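Side-chain contacts in flavohemoglobin (Malassezia yamatoensis, PDB 6O0A), which probably detoxifies nitric oxide by oxidising it to nitrate at its heme, using electrons from NAD(P)H passed through bound FAD: residues A[224-227]-A[233-236]; A[288-293]-A[320-325]; A[36-41]-A[128-133]; A[45-50]-A[71-76]. All coordinates share one frame; numbering follows the deposited sequence.

Contact 1 (A[224-227]-A[233-236]); sequences FTLL and QRRI. With FAD (flavin-adenine dinucleotide), chain B.
Leu227 and Arg235 make the central tie: the amide of Leu227 donates to Arg235 O over 2.9 Å. The same carbonyl also receives a CA-H...O contact from Leu226. One water closes a second link, giving a hydrogen to Leu227 O and accepting one from Arg235 N. Around this polar line the side chains cross. CB of Phe224 lies 3.7 Å from CG2 of Ile236, whose CD1 comes obliquely to the ring, 3.8 Å from Phe224 CD2; the branched isoleucine thus meets both parts of the phenylalanine. CD2 of Leu226 meets CD of Arg234 at 3.8 Å. Arg235 leaves its backbone with CG anti to N (chi1 176°) and runs extended, so that Leu227 covers one face of its guanidinium with CB and CD1.

The strands are 219-225 and 234-239, the outermost two of the six-stranded antiparallel sheet that forms the FAD-binding barrel of the ferredoxin reductase family. Arg222 to Thr225 correspond to that family's RxYS/T flavin motif, with phenylalanine in place of the tyrosine. Accordingly, Thr225 N donates to both FAD N5 (3.2 Å) and FAD O4 (3.3 Å), while the edge of the Phe224 ring faces FAD C2 and one face lies under FAD O2'.

Farther out, NH2 of Arg235 forms salt bridges with Asp188 and Glu326, and its NH1 bonds to Pro228 O. NH2 of Arg234 is held by Thr200 O.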
# COMPACT_ATOMS: atom_id res chain seq x y z
N PHE A 224 0.85 -7.48 3.48
CA PHE A 224 2.21 -7.54 4.03
C PHE A 224 3.22 -7.67 2.91
O PHE A 224 3.01 -8.38 1.93
CB PHE A 224 2.35 -8.68 5.04
CG PHE A 224 1.40 -8.56 6.19
CD1 PHE A 224 1.65 -7.70 7.24
CD2 PHE A 224 0.21 -9.28 6.20
CE1 PHE A 224 0.76 -7.56 8.28
CE2 PHE A 224 -0.69 -9.16 7.24
CZ PHE A 224 -0.42 -8.30 8.29
N THR A 225 4.35 -6.98 3.07
CA THR A 225 5.43 -7.01 2.10
C THR A 225 6.12 -8.37 2.06
O THR A 225 6.45 -8.94 3.10
CB THR A 225 6.43 -5.91 2.45
OG1 THR A 225 5.76 -4.65 2.46
CG2 THR A 225 7.57 -5.87 1.43
N LEU A 226 6.35 -8.87 0.85
CA LEU A 226 7.05 -10.14 0.69
C LEU A 226 8.53 -10.01 1.05
O LEU A 226 9.19 -9.03 0.70
CB LEU A 226 6.92 -10.63 -0.75
CG LEU A 226 5.50 -11.09 -1.04
CD1 LEU A 226 5.38 -11.46 -2.53
CD2 LEU A 226 5.16 -12.29 -0.15
N LEU A 227 9.04 -11.02 1.74
CA LEU A 227 10.42 -11.08 2.20
C LEU A 227 11.20 -12.20 1.50
O LEU A 227 10.61 -13.15 0.95
CB LEU A 227 10.46 -11.31 3.72
CG LEU A 227 9.89 -10.19 4.58
CD1 LEU A 227 9.84 -10.62 6.02
CD2 LEU A 227 10.74 -8.91 4.41
N GLN A 233 7.66 -20.29 -1.71
CA GLN A 233 7.22 -19.78 -0.42
C GLN A 233 6.73 -18.34 -0.53
O GLN A 233 7.15 -17.58 -1.41
CB GLN A 233 8.36 -19.85 0.61
CG GLN A 233 8.84 -21.26 0.84
CD GLN A 233 10.10 -21.31 1.67
OE1 GLN A 233 10.92 -20.38 1.66
NE2 GLN A 233 10.27 -22.40 2.39
N ARG A 234 5.85 -17.96 0.40
CA ARG A 234 5.54 -16.56 0.69
C ARG A 234 5.94 -16.29 2.13
O ARG A 234 5.46 -16.98 3.04
CB ARG A 234 4.05 -16.25 0.50
CG ARG A 234 3.55 -16.53 -0.91
CD ARG A 234 4.09 -15.52 -1.92
NE ARG A 234 3.32 -15.62 -3.16
CZ ARG A 234 3.82 -15.44 -4.37
NH1 ARG A 234 5.10 -15.15 -4.54
NH2 ARG A 234 3.03 -15.57 -5.43
N ARG A 235 6.82 -15.32 2.34
CA ARG A 235 7.32 -14.98 3.66
C ARG A 235 6.98 -13.54 3.98
O ARG A 235 7.16 -12.65 3.14
CB ARG A 235 8.83 -15.21 3.75
CG ARG A 235 9.43 -14.80 5.08
CD ARG A 235 10.95 -14.83 5.00
NE ARG A 235 11.54 -14.23 6.20
CZ ARG A 235 12.73 -13.65 6.21
NH1 ARG A 235 13.43 -13.58 5.09
NH2 ARG A 235 13.22 -13.14 7.33
N ILE A 236 6.48 -13.30 5.20
CA ILE A 236 6.09 -11.98 5.67
C ILE A 236 6.47 -11.85 7.14
O ILE A 236 6.56 -12.85 7.86
CB ILE A 236 4.57 -11.71 5.48
CG1 ILE A 236 3.76 -12.74 6.28
CG2 ILE A 236 4.21 -11.74 4.00
CD1 ILE A 236 2.23 -12.51 6.20
PA FAD B . -6.45 -2.75 11.86
O1A FAD B . -7.57 -3.57 12.39
O2A FAD B . -6.44 -2.56 10.36
O5B FAD B . -6.45 -1.32 12.56
C5B FAD B . -5.59 -0.28 12.07
C4B FAD B . -5.88 0.94 12.91
O4B FAD B . -7.28 1.27 12.78
C3B FAD B . -5.68 0.75 14.41
O3B FAD B . -4.33 0.96 14.80
C2B FAD B . -6.60 1.83 14.99
O2B FAD B . -5.97 3.11 15.00
C1B FAD B . -7.76 1.84 13.99
N9A FAD B . -8.92 1.07 14.43
C8A FAD B . -9.02 -0.29 14.51
N7A FAD B . -10.16 -0.71 15.01
C5A FAD B . -10.85 0.45 15.28
C6A FAD B . -12.10 0.69 15.89
N6A FAD B . -12.91 -0.28 16.33
N1A FAD B . -12.48 1.98 16.06
C2A FAD B . -11.67 2.95 15.64
N3A FAD B . -10.47 2.85 15.06
C4A FAD B . -10.11 1.57 14.92
N1 FAD B . 2.46 -4.49 8.36
C2 FAD B . 3.47 -5.26 8.87
O2 FAD B . 3.52 -5.54 10.08
N3 FAD B . 4.47 -5.73 8.03
C4 FAD B . 4.54 -5.50 6.66
O4 FAD B . 5.46 -5.99 6.00
C4X FAD B . 3.47 -4.69 6.13
N5 FAD B . 3.47 -4.43 4.85
C5X FAD B . 2.44 -3.66 4.34
C6 FAD B . 2.43 -3.35 2.98
C7 FAD B . 1.41 -2.59 2.42
C7M FAD B . 1.45 -2.25 0.95
C8 FAD B . 0.36 -2.13 3.24
C8M FAD B . -0.78 -1.34 2.66
C9 FAD B . 0.37 -2.42 4.60
C9A FAD B . 1.40 -3.17 5.16
N10 FAD B . 1.44 -3.47 6.54
C10 FAD B . 2.47 -4.23 7.06
C1' FAD B . 0.35 -3.05 7.43
C2' FAD B . -0.76 -4.10 7.51
O2' FAD B . -1.37 -4.26 6.23
C3' FAD B . -1.83 -3.73 8.55
O3' FAD B . -2.31 -2.41 8.28
C4' FAD B . -1.32 -3.79 9.99
O4' FAD B . -0.70 -5.06 10.21
C5' FAD B . -2.42 -3.55 11.01
O5' FAD B . -3.44 -4.57 10.84
P FAD B . -4.46 -4.80 12.04
O1P FAD B . -3.84 -5.32 13.30
O2P FAD B . -5.54 -5.70 11.52
O3P FAD B . -5.07 -3.36 12.35
O HOH W 1 8.43 -14.43 0.02

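Contact 2 (A[288-293]-A[320-325]); sequences IGVTPV and EAPLRG. With FAD (flavin-adenine dinucleotide), chain B.
The ring of Pro322 is met by two branched side chains from segment 288-293, each at its own angle. Ile288 comes in nearly perpendicular to the proline side chain, with CD1 standing 3.9 Å from Pro322 CG. Val290 instead runs antiparallel alongside it, so that its CG1 lies 4.1 Å from Pro322 CG and 3.5 Å from Pro322 O. Placed between its own backbone N and carbonyl carbon (chi1 75°), CG1 is the Val290 methyl that enters this corner. The contact is wholly apolar between side chains, and compact groups suit it: proline offers a rigid ring, and Val290 is short enough to lie close beside it.

Ile288 works on two fronts, being long enough to reach both the proline and the flavin. Its CD1 goes to the proline, while CG1 rests 3.6 Å from N3 of FAD, so the same side chain joins segment 320-325 to the pyrimidine end of the flavin. Thr291, one turn on, has its OG1 2.9 Å from FAD O4 and 3.2 Å from Ile288 O; both acceptors lie within range of its single proton.

Pro322 is a corner residue of a type II turn from Ala321 to Arg324, whose closing backbone bond is weak; Leu323 takes positive phi there and becomes the N-cap residue of helix 324-332. Leu323 also packs against Arg235 and Ala237 of the flavin barrel. Gly289, Thr291 and Pro292 fit the GxGxTP signature of ferredoxin reductase-like enzymes, which in relatives binds the pyridine nucleotide; here it borders the flavin.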
# COMPACT_ATOMS: atom_id res chain seq x y z
N ILE A 288 8.83 -1.71 11.37
CA ILE A 288 8.58 -2.80 10.42
C ILE A 288 8.61 -2.30 8.98
O ILE A 288 8.56 -3.12 8.05
CB ILE A 288 7.24 -3.50 10.77
CG1 ILE A 288 7.19 -4.90 10.17
CG2 ILE A 288 6.05 -2.66 10.33
CD1 ILE A 288 8.35 -5.80 10.58
N GLY A 289 8.79 -0.99 8.78
CA GLY A 289 9.07 -0.47 7.45
C GLY A 289 10.35 -1.02 6.84
O GLY A 289 10.61 -0.77 5.67
N VAL A 290 11.14 -1.76 7.62
CA VAL A 290 12.29 -2.47 7.08
C VAL A 290 11.91 -3.51 6.04
O VAL A 290 12.76 -3.92 5.26
CB VAL A 290 13.08 -3.12 8.24
CG1 VAL A 290 12.37 -4.36 8.76
CG2 VAL A 290 14.49 -3.49 7.80
N THR A 291 10.66 -3.98 6.00
CA THR A 291 10.41 -5.16 5.18
C THR A 291 10.63 -4.92 3.69
O THR A 291 11.33 -5.74 3.06
CB THR A 291 9.02 -5.75 5.50
OG1 THR A 291 7.99 -4.78 5.33
CG2 THR A 291 8.98 -6.29 6.94
N PRO A 292 10.14 -3.85 3.05
CA PRO A 292 10.55 -3.61 1.65
C PRO A 292 12.05 -3.36 1.50
O PRO A 292 12.64 -3.75 0.48
CB PRO A 292 9.72 -2.39 1.22
CG PRO A 292 9.29 -1.74 2.49
CD PRO A 292 9.15 -2.84 3.50
N VAL A 293 12.68 -2.72 2.48
CA VAL A 293 14.12 -2.46 2.41
C VAL A 293 14.89 -3.78 2.30
O VAL A 293 15.78 -3.94 1.45
CB VAL A 293 14.56 -1.62 3.62
CG1 VAL A 293 16.08 -1.50 3.68
CG2 VAL A 293 13.92 -0.22 3.56
N GLU A 320 14.93 -4.39 19.39
CA GLU A 320 13.62 -4.26 18.80
C GLU A 320 13.65 -4.01 17.29
O GLU A 320 12.59 -3.85 16.68
CB GLU A 320 12.85 -3.13 19.49
CG GLU A 320 12.42 -3.44 20.91
CD GLU A 320 11.93 -2.19 21.63
OE1 GLU A 320 10.78 -1.78 21.39
OE2 GLU A 320 12.72 -1.61 22.40
N ALA A 321 14.84 -4.00 16.68
CA ALA A 321 14.96 -3.79 15.24
C ALA A 321 14.65 -5.09 14.49
O ALA A 321 15.48 -6.01 14.49
CB ALA A 321 16.37 -3.31 14.89
N PRO A 322 13.49 -5.21 13.86
CA PRO A 322 13.15 -6.49 13.22
C PRO A 322 14.04 -6.75 12.02
O PRO A 322 14.29 -5.86 11.21
CB PRO A 322 11.68 -6.31 12.81
CG PRO A 322 11.47 -4.86 12.71
CD PRO A 322 12.43 -4.20 13.67
N LEU A 323 14.55 -7.98 11.94
CA LEU A 323 15.30 -8.47 10.79
C LEU A 323 16.62 -7.75 10.59
O LEU A 323 17.20 -7.79 9.50
CB LEU A 323 14.45 -8.39 9.51
CG LEU A 323 13.08 -9.06 9.67
CD1 LEU A 323 12.31 -8.99 8.35
CD2 LEU A 323 13.23 -10.50 10.15
N ARG A 324 17.13 -7.08 11.63
CA ARG A 324 18.39 -6.36 11.48
C ARG A 324 19.54 -7.28 11.10
O ARG A 324 20.35 -6.95 10.23
CB ARG A 324 18.73 -5.60 12.77
CG ARG A 324 20.15 -5.03 12.78
CD ARG A 324 20.26 -3.92 13.84
NE ARG A 324 21.61 -3.37 13.86
CZ ARG A 324 22.60 -3.87 14.60
NH1 ARG A 324 22.37 -4.93 15.36
NH2 ARG A 324 23.81 -3.31 14.57
N GLY A 325 19.64 -8.44 11.77
CA GLY A 325 20.75 -9.33 11.46
C GLY A 325 20.77 -9.74 10.00
O GLY A 325 21.82 -9.71 9.36
PA FAD B . -6.45 -2.75 11.86
O1A FAD B . -7.57 -3.57 12.39
O2A FAD B . -6.44 -2.56 10.36
O5B FAD B . -6.45 -1.32 12.56
C5B FAD B . -5.59 -0.28 12.07
C4B FAD B . -5.88 0.94 12.91
O4B FAD B . -7.28 1.27 12.78
C3B FAD B . -5.68 0.75 14.41
O3B FAD B . -4.33 0.96 14.80
C2B FAD B . -6.60 1.83 14.99
O2B FAD B . -5.97 3.11 15.00
C1B FAD B . -7.76 1.84 13.99
N9A FAD B . -8.92 1.07 14.43
C8A FAD B . -9.02 -0.29 14.51
N7A FAD B . -10.16 -0.71 15.01
C5A FAD B . -10.85 0.45 15.28
C6A FAD B . -12.10 0.69 15.89
N6A FAD B . -12.91 -0.28 16.33
N1A FAD B . -12.48 1.98 16.06
C2A FAD B . -11.67 2.95 15.64
N3A FAD B . -10.47 2.85 15.06
C4A FAD B . -10.11 1.57 14.92
N1 FAD B . 2.46 -4.49 8.36
C2 FAD B . 3.47 -5.26 8.87
O2 FAD B . 3.52 -5.54 10.08
N3 FAD B . 4.47 -5.73 8.03
C4 FAD B . 4.54 -5.50 6.66
O4 FAD B . 5.46 -5.99 6.00
C4X FAD B . 3.47 -4.69 6.13
N5 FAD B . 3.47 -4.43 4.85
C5X FAD B . 2.44 -3.66 4.34
C6 FAD B . 2.43 -3.35 2.98
C7 FAD B . 1.41 -2.59 2.42
C7M FAD B . 1.45 -2.25 0.95
C8 FAD B . 0.36 -2.13 3.24
C8M FAD B . -0.78 -1.34 2.66
C9 FAD B . 0.37 -2.42 4.60
C9A FAD B . 1.40 -3.17 5.16
N10 FAD B . 1.44 -3.47 6.54
C10 FAD B . 2.47 -4.23 7.06
C1' FAD B . 0.35 -3.05 7.43
C2' FAD B . -0.76 -4.10 7.51
O2' FAD B . -1.37 -4.26 6.23
C3' FAD B . -1.83 -3.73 8.55
O3' FAD B . -2.31 -2.41 8.28
C4' FAD B . -1.32 -3.79 9.99
O4' FAD B . -0.70 -5.06 10.21
C5' FAD B . -2.42 -3.55 11.01
O5' FAD B . -3.44 -4.57 10.84
P FAD B . -4.46 -4.80 12.04
O1P FAD B . -3.84 -5.32 13.30
O2P FAD B . -5.54 -5.70 11.52
O3P FAD B . -5.07 -3.36 12.35

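Contact 3 (A[36-41]-A[128-133]); sequences AERIPH and AKDLGD
Arg38 grips Asp130 side-on in a two-bond salt bridge. NE donates to OD2 over 2.8 Å and NH2 to OD1 over 2.9 Å, the latter nearly straight at 168°. Both oxygens use their syn lone pairs, and the two flat groups lie only 26° apart, so each nitrogen addresses one oxygen close to the guanidinium plane. The arginine reaches this pose by folding rather than stretching: bends at chi2 and chi3 bring NE round to the acid, and CG, at 3.5 Å from Asp130 OD2, rides close beside it. Asp130 sends its CG anti to the backbone N, which carries the short carboxylate out across the gap between the helices.

His41, one turn after Arg38, lies flat on the guanidinium, with Arg38 NH1 3.7 Å above the centre of the imidazole. Its CB is also 3.8 Å from Asp130 OD1. A water bridges that same oxygen to His41 O, its bond to the carbonyl being weak.

Apolar packing is slight: Leu131 CD1 approaches Arg38 CG at 4.2 Å, and Asp130 touches Ile42. The contact ties helix 25-53, just where it kinks at Pro40 and His41, to the end of helix 115-131, which Gly132 leaves with positive phi; both helices belong to the globin domain.

Lying at the surface, the pair is probably weakened by solvent, yet the paired geometry fixes the rotation of both groups. Asp130 sits in the last turn of helix 115-131, where the helix dipole probably disfavours a negative charge; Arg38 would probably compensate for it.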
# COMPACT_ATOMS: atom_id res chain seq x y z
N ALA A 36 -16.39 18.17 -2.09
CA ALA A 36 -15.28 17.88 -1.18
C ALA A 36 -15.68 18.11 0.27
O ALA A 36 -15.23 17.37 1.16
CB ALA A 36 -14.07 18.75 -1.54
N GLU A 37 -16.53 19.10 0.52
CA GLU A 37 -16.98 19.37 1.88
C GLU A 37 -17.90 18.26 2.39
O GLU A 37 -17.84 17.89 3.57
CB GLU A 37 -17.69 20.72 1.91
CG GLU A 37 -18.23 21.14 3.26
CD GLU A 37 -18.57 22.62 3.30
OE1 GLU A 37 -17.65 23.44 3.10
OE2 GLU A 37 -19.76 22.96 3.49
N ARG A 38 -18.75 17.72 1.52
CA ARG A 38 -19.73 16.73 1.95
C ARG A 38 -19.19 15.30 1.95
O ARG A 38 -19.88 14.41 2.46
CB ARG A 38 -20.99 16.81 1.06
CG ARG A 38 -21.69 18.17 1.09
CD ARG A 38 -21.95 18.63 2.52
NE ARG A 38 -22.78 17.68 3.27
CZ ARG A 38 -23.01 17.74 4.58
NH1 ARG A 38 -22.46 18.71 5.30
NH2 ARG A 38 -23.77 16.83 5.17
N ILE A 39 -17.98 15.06 1.41
CA ILE A 39 -17.43 13.69 1.37
C ILE A 39 -17.41 13.01 2.73
O ILE A 39 -17.87 11.86 2.82
CB ILE A 39 -16.05 13.70 0.69
CG1 ILE A 39 -16.18 13.82 -0.83
CG2 ILE A 39 -15.22 12.46 1.13
CD1 ILE A 39 -17.11 12.82 -1.46
N PRO A 40 -16.87 13.61 3.80
CA PRO A 40 -16.87 12.91 5.10
C PRO A 40 -18.26 12.54 5.59
O PRO A 40 -18.40 11.58 6.35
CB PRO A 40 -16.21 13.93 6.05
CG PRO A 40 -15.41 14.80 5.16
CD PRO A 40 -16.17 14.91 3.89
N HIS A 41 -19.28 13.29 5.18
CA HIS A 41 -20.63 12.96 5.59
C HIS A 41 -21.24 11.91 4.67
O HIS A 41 -22.02 11.07 5.14
CB HIS A 41 -21.49 14.22 5.63
CG HIS A 41 -20.93 15.30 6.51
ND1 HIS A 41 -19.86 16.09 6.13
CD2 HIS A 41 -21.28 15.70 7.75
CE1 HIS A 41 -19.58 16.94 7.10
NE2 HIS A 41 -20.43 16.73 8.10
N ALA A 128 -27.29 11.57 -3.21
CA ALA A 128 -28.67 12.03 -3.31
C ALA A 128 -29.29 12.26 -1.94
O ALA A 128 -29.98 13.26 -1.72
CB ALA A 128 -29.50 11.01 -4.10
N LYS A 129 -29.05 11.35 -1.00
CA LYS A 129 -29.58 11.50 0.36
C LYS A 129 -28.99 12.73 1.04
O LYS A 129 -29.70 13.46 1.75
CB LYS A 129 -29.28 10.25 1.18
CG LYS A 129 -30.02 8.99 0.76
CD LYS A 129 -29.65 7.86 1.71
CE LYS A 129 -30.18 6.53 1.24
NZ LYS A 129 -29.85 5.45 2.22
N ASP A 130 -27.70 12.97 0.84
CA ASP A 130 -27.05 14.09 1.50
C ASP A 130 -27.49 15.42 0.90
O ASP A 130 -27.87 16.35 1.63
CB ASP A 130 -25.53 13.96 1.40
CG ASP A 130 -24.80 14.97 2.26
OD1 ASP A 130 -24.59 14.68 3.46
OD2 ASP A 130 -24.45 16.06 1.76
N LEU A 131 -27.43 15.55 -0.43
CA LEU A 131 -27.72 16.82 -1.07
C LEU A 131 -29.21 17.09 -1.23
O LEU A 131 -29.60 18.26 -1.36
CB LEU A 131 -27.03 16.87 -2.44
CG LEU A 131 -25.57 17.34 -2.48
CD1 LEU A 131 -24.68 16.63 -1.49
CD2 LEU A 131 -25.03 17.17 -3.90
N GLY A 132 -30.05 16.06 -1.24
CA GLY A 132 -31.48 16.29 -1.36
C GLY A 132 -31.81 16.94 -2.69
O GLY A 132 -31.29 16.57 -3.74
N ASP A 133 -32.67 17.97 -2.63
CA ASP A 133 -33.06 18.64 -3.87
C ASP A 133 -31.91 19.38 -4.53
O ASP A 133 -32.04 19.76 -5.70
CB ASP A 133 -34.25 19.59 -3.62
CG ASP A 133 -33.95 20.68 -2.60
OD1 ASP A 133 -32.78 20.84 -2.19
OD2 ASP A 133 -34.91 21.39 -2.21
O HOH W 2 -24.60 12.35 4.40

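Contact 4 (A[45-50]-A[71-76]); sequences VFYGDM and TQARAL. With HEM (protoporphyrin IX containing Fe), chain C.
Tyr47 reaches Leu76 with its hydroxyl: OH lies 3.3 Å from Leu76 CD1 and 3.4 Å from Leu76 CB, a tight fit. The ring projects from helix 25-53 toward the heme. Its edge passes segment 71-76, CE2 lying 3.4 Å from Ala73 O and 3.8 Å from Ala73 CB; the small methyl of Ala73 suits this close approach of ring and backbone.

These positions recall the distal pocket of bacterial flavohemoglobins, where a tyrosine of helix B, a glutamine and a leucine of helix E stand over the iron; Tyr47 and Leu76 match that set, and Gln72 does so by position, though its side chain beyond CB is not modelled. Leu76 has CG anti to its backbone N (chi1 -169°), which lays the branch on the porphyrin, CG 3.3 Å from heme NB. Its CD1 lies 3.7 Å from the heme iron.

Phe46 has the less usual conformation: chi1 of 149° lies well off a staggered value. It puts CE2 over one face of the Tyr47 ring, 3.4 Å above the plane, and 4.4 Å from Leu76 CD2. Phe62 meets Tyr47 edge-to-face, while Tyr122 and Ala126 of helix 115-131 pack on Phe46.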
# COMPACT_ATOMS: atom_id res chain seq x y z
N VAL A 45 -22.50 6.90 4.96
CA VAL A 45 -23.82 6.53 4.47
C VAL A 45 -23.69 5.61 3.27
O VAL A 45 -24.39 4.60 3.16
CB VAL A 45 -24.64 7.78 4.16
CG1 VAL A 45 -26.00 7.38 3.63
CG2 VAL A 45 -24.77 8.65 5.40
N PHE A 46 -22.79 5.96 2.34
CA PHE A 46 -22.52 5.09 1.20
C PHE A 46 -22.17 3.68 1.65
O PHE A 46 -22.79 2.69 1.21
CB PHE A 46 -21.41 5.76 0.38
CG PHE A 46 -20.49 4.81 -0.35
CD1 PHE A 46 -20.98 3.85 -1.22
CD2 PHE A 46 -19.12 4.93 -0.19
CE1 PHE A 46 -20.12 3.01 -1.89
CE2 PHE A 46 -18.25 4.10 -0.87
CZ PHE A 46 -18.76 3.13 -1.72
N TYR A 47 -21.19 3.54 2.55
CA TYR A 47 -20.78 2.21 2.99
C TYR A 47 -21.87 1.52 3.79
O TYR A 47 -22.08 0.31 3.64
CB TYR A 47 -19.49 2.29 3.80
CG TYR A 47 -18.26 2.43 2.93
CD1 TYR A 47 -17.86 1.38 2.11
CD2 TYR A 47 -17.52 3.60 2.92
CE1 TYR A 47 -16.74 1.50 1.30
CE2 TYR A 47 -16.40 3.73 2.12
CZ TYR A 47 -16.02 2.67 1.31
OH TYR A 47 -14.89 2.80 0.51
N GLY A 48 -22.56 2.27 4.66
CA GLY A 48 -23.65 1.67 5.40
C GLY A 48 -24.70 1.05 4.50
O GLY A 48 -25.13 -0.09 4.70
N ASP A 49 -25.12 1.81 3.48
CA ASP A 49 -26.10 1.31 2.51
C ASP A 49 -25.55 0.12 1.73
O ASP A 49 -26.23 -0.90 1.58
CB ASP A 49 -26.49 2.43 1.53
CG ASP A 49 -27.30 3.54 2.19
OD1 ASP A 49 -27.78 3.36 3.33
OD2 ASP A 49 -27.46 4.60 1.55
N MET A 50 -24.33 0.25 1.21
CA MET A 50 -23.78 -0.82 0.38
C MET A 50 -23.59 -2.10 1.17
O MET A 50 -23.92 -3.19 0.69
CB MET A 50 -22.44 -0.39 -0.23
CG MET A 50 -21.85 -1.51 -1.08
SD MET A 50 -20.47 -0.92 -2.08
CE MET A 50 -19.32 -0.39 -0.80
N THR A 71 -12.09 7.63 9.05
CA THR A 71 -11.22 8.43 8.21
C THR A 71 -10.64 7.60 7.07
O THR A 71 -10.61 8.04 5.92
CB THR A 71 -10.10 9.06 9.04
OG1 THR A 71 -9.10 8.08 9.32
CG2 THR A 71 -10.69 9.54 10.33
N GLN A 72 -10.21 6.37 7.38
CA GLN A 72 -9.60 5.52 6.36
C GLN A 72 -10.55 5.31 5.19
O GLN A 72 -10.20 5.56 4.04
CB GLN A 72 -9.17 4.18 6.98
N ALA A 73 -11.78 4.91 5.49
CA ALA A 73 -12.76 4.61 4.45
C ALA A 73 -13.08 5.80 3.55
O ALA A 73 -13.62 5.59 2.46
CB ALA A 73 -14.06 4.09 5.09
N ARG A 74 -12.77 7.03 3.97
CA ARG A 74 -13.02 8.19 3.11
C ARG A 74 -12.18 8.18 1.83
O ARG A 74 -12.47 8.94 0.91
CB ARG A 74 -12.72 9.49 3.86
CG ARG A 74 -13.66 9.77 5.02
CD ARG A 74 -13.16 10.95 5.82
NE ARG A 74 -13.91 11.13 7.06
CZ ARG A 74 -13.49 11.89 8.07
NH1 ARG A 74 -12.33 12.53 7.97
NH2 ARG A 74 -14.23 12.01 9.16
N ALA A 75 -11.13 7.35 1.78
CA ALA A 75 -10.18 7.43 0.68
C ALA A 75 -10.85 7.19 -0.67
O ALA A 75 -10.49 7.84 -1.66
CB ALA A 75 -9.04 6.42 0.90
N LEU A 76 -11.83 6.29 -0.73
CA LEU A 76 -12.45 5.94 -2.01
C LEU A 76 -13.12 7.16 -2.63
O LEU A 76 -12.81 7.55 -3.76
CB LEU A 76 -13.46 4.79 -1.83
CG LEU A 76 -14.01 4.10 -3.10
CD1 LEU A 76 -14.53 2.68 -2.81
CD2 LEU A 76 -15.11 4.91 -3.81
CHA HEM C . -9.24 0.80 -1.43
CHB HEM C . -10.64 4.13 -4.72
CHC HEM C . -13.98 1.04 -6.41
CHD HEM C . -13.03 -1.97 -2.73
C1A HEM C . -9.31 1.96 -2.19
C2A HEM C . -8.47 3.13 -2.05
C3A HEM C . -8.85 4.03 -2.96
C4A HEM C . -9.97 3.49 -3.70
CMA HEM C . -8.24 5.43 -3.18
CAA HEM C . -7.31 3.26 -1.04
CBA HEM C . -6.08 2.71 -1.77
CGA HEM C . -4.89 2.71 -0.85
O1A HEM C . -5.01 2.20 0.29
O2A HEM C . -3.82 3.23 -1.25
C1B HEM C . -11.66 3.58 -5.47
C2B HEM C . -12.35 4.23 -6.58
C3B HEM C . -13.29 3.38 -7.03
C4B HEM C . -13.21 2.17 -6.25
CMB HEM C . -12.02 5.66 -7.05
CAB HEM C . -14.29 3.57 -8.20
CBB HEM C . -14.20 4.51 -9.15
C1C HEM C . -14.04 -0.02 -5.53
C2C HEM C . -14.98 -1.11 -5.59
C3C HEM C . -14.72 -1.95 -4.58
C4C HEM C . -13.61 -1.40 -3.83
CMC HEM C . -16.05 -1.22 -6.70
CAC HEM C . -15.45 -3.26 -4.15
CBC HEM C . -16.75 -3.48 -4.40
C1D HEM C . -11.92 -1.47 -2.07
C2D HEM C . -11.30 -2.09 -0.92
C3D HEM C . -10.27 -1.34 -0.55
C4D HEM C . -10.18 -0.21 -1.46
CMD HEM C . -11.81 -3.39 -0.25
CAD HEM C . -9.34 -1.62 0.65
CBD HEM C . -9.65 -0.60 1.74
CGD HEM C . -10.87 -0.98 2.53
O1D HEM C . -10.98 -2.16 2.98
O2D HEM C . -11.75 -0.10 2.74
NA HEM C . -10.22 2.22 -3.21
NB HEM C . -12.21 2.33 -5.30
NC HEM C . -13.20 -0.23 -4.44
ND HEM C . -11.20 -0.33 -2.39
FE HEM C . -11.53 0.89 -4.02

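The four contacts fall into two pairs, one on either side of the chain's centre. Contacts 1 and 2 meet directly beside the flavin, their centres 13 Å apart: Thr225 CB lies 3.5 Å from Thr291 OG1, and Leu227 CD1 touches Leu323 CD1, so the FAD-binding and NAD-binding regions join there. Contacts 3 and 4 share helix 25-53 and are also 13 Å apart between centres; a salt bridge from Lys129 NZ to Asp49 OD2 (2.6 Å) connects them. Contact 4 touches the heme, whereas contact 3 lies at the globin surface. The nearest atoms of contacts 1 and 4 are about 15 Å apart; the Thr225 side chain is about 13 Å from the heme.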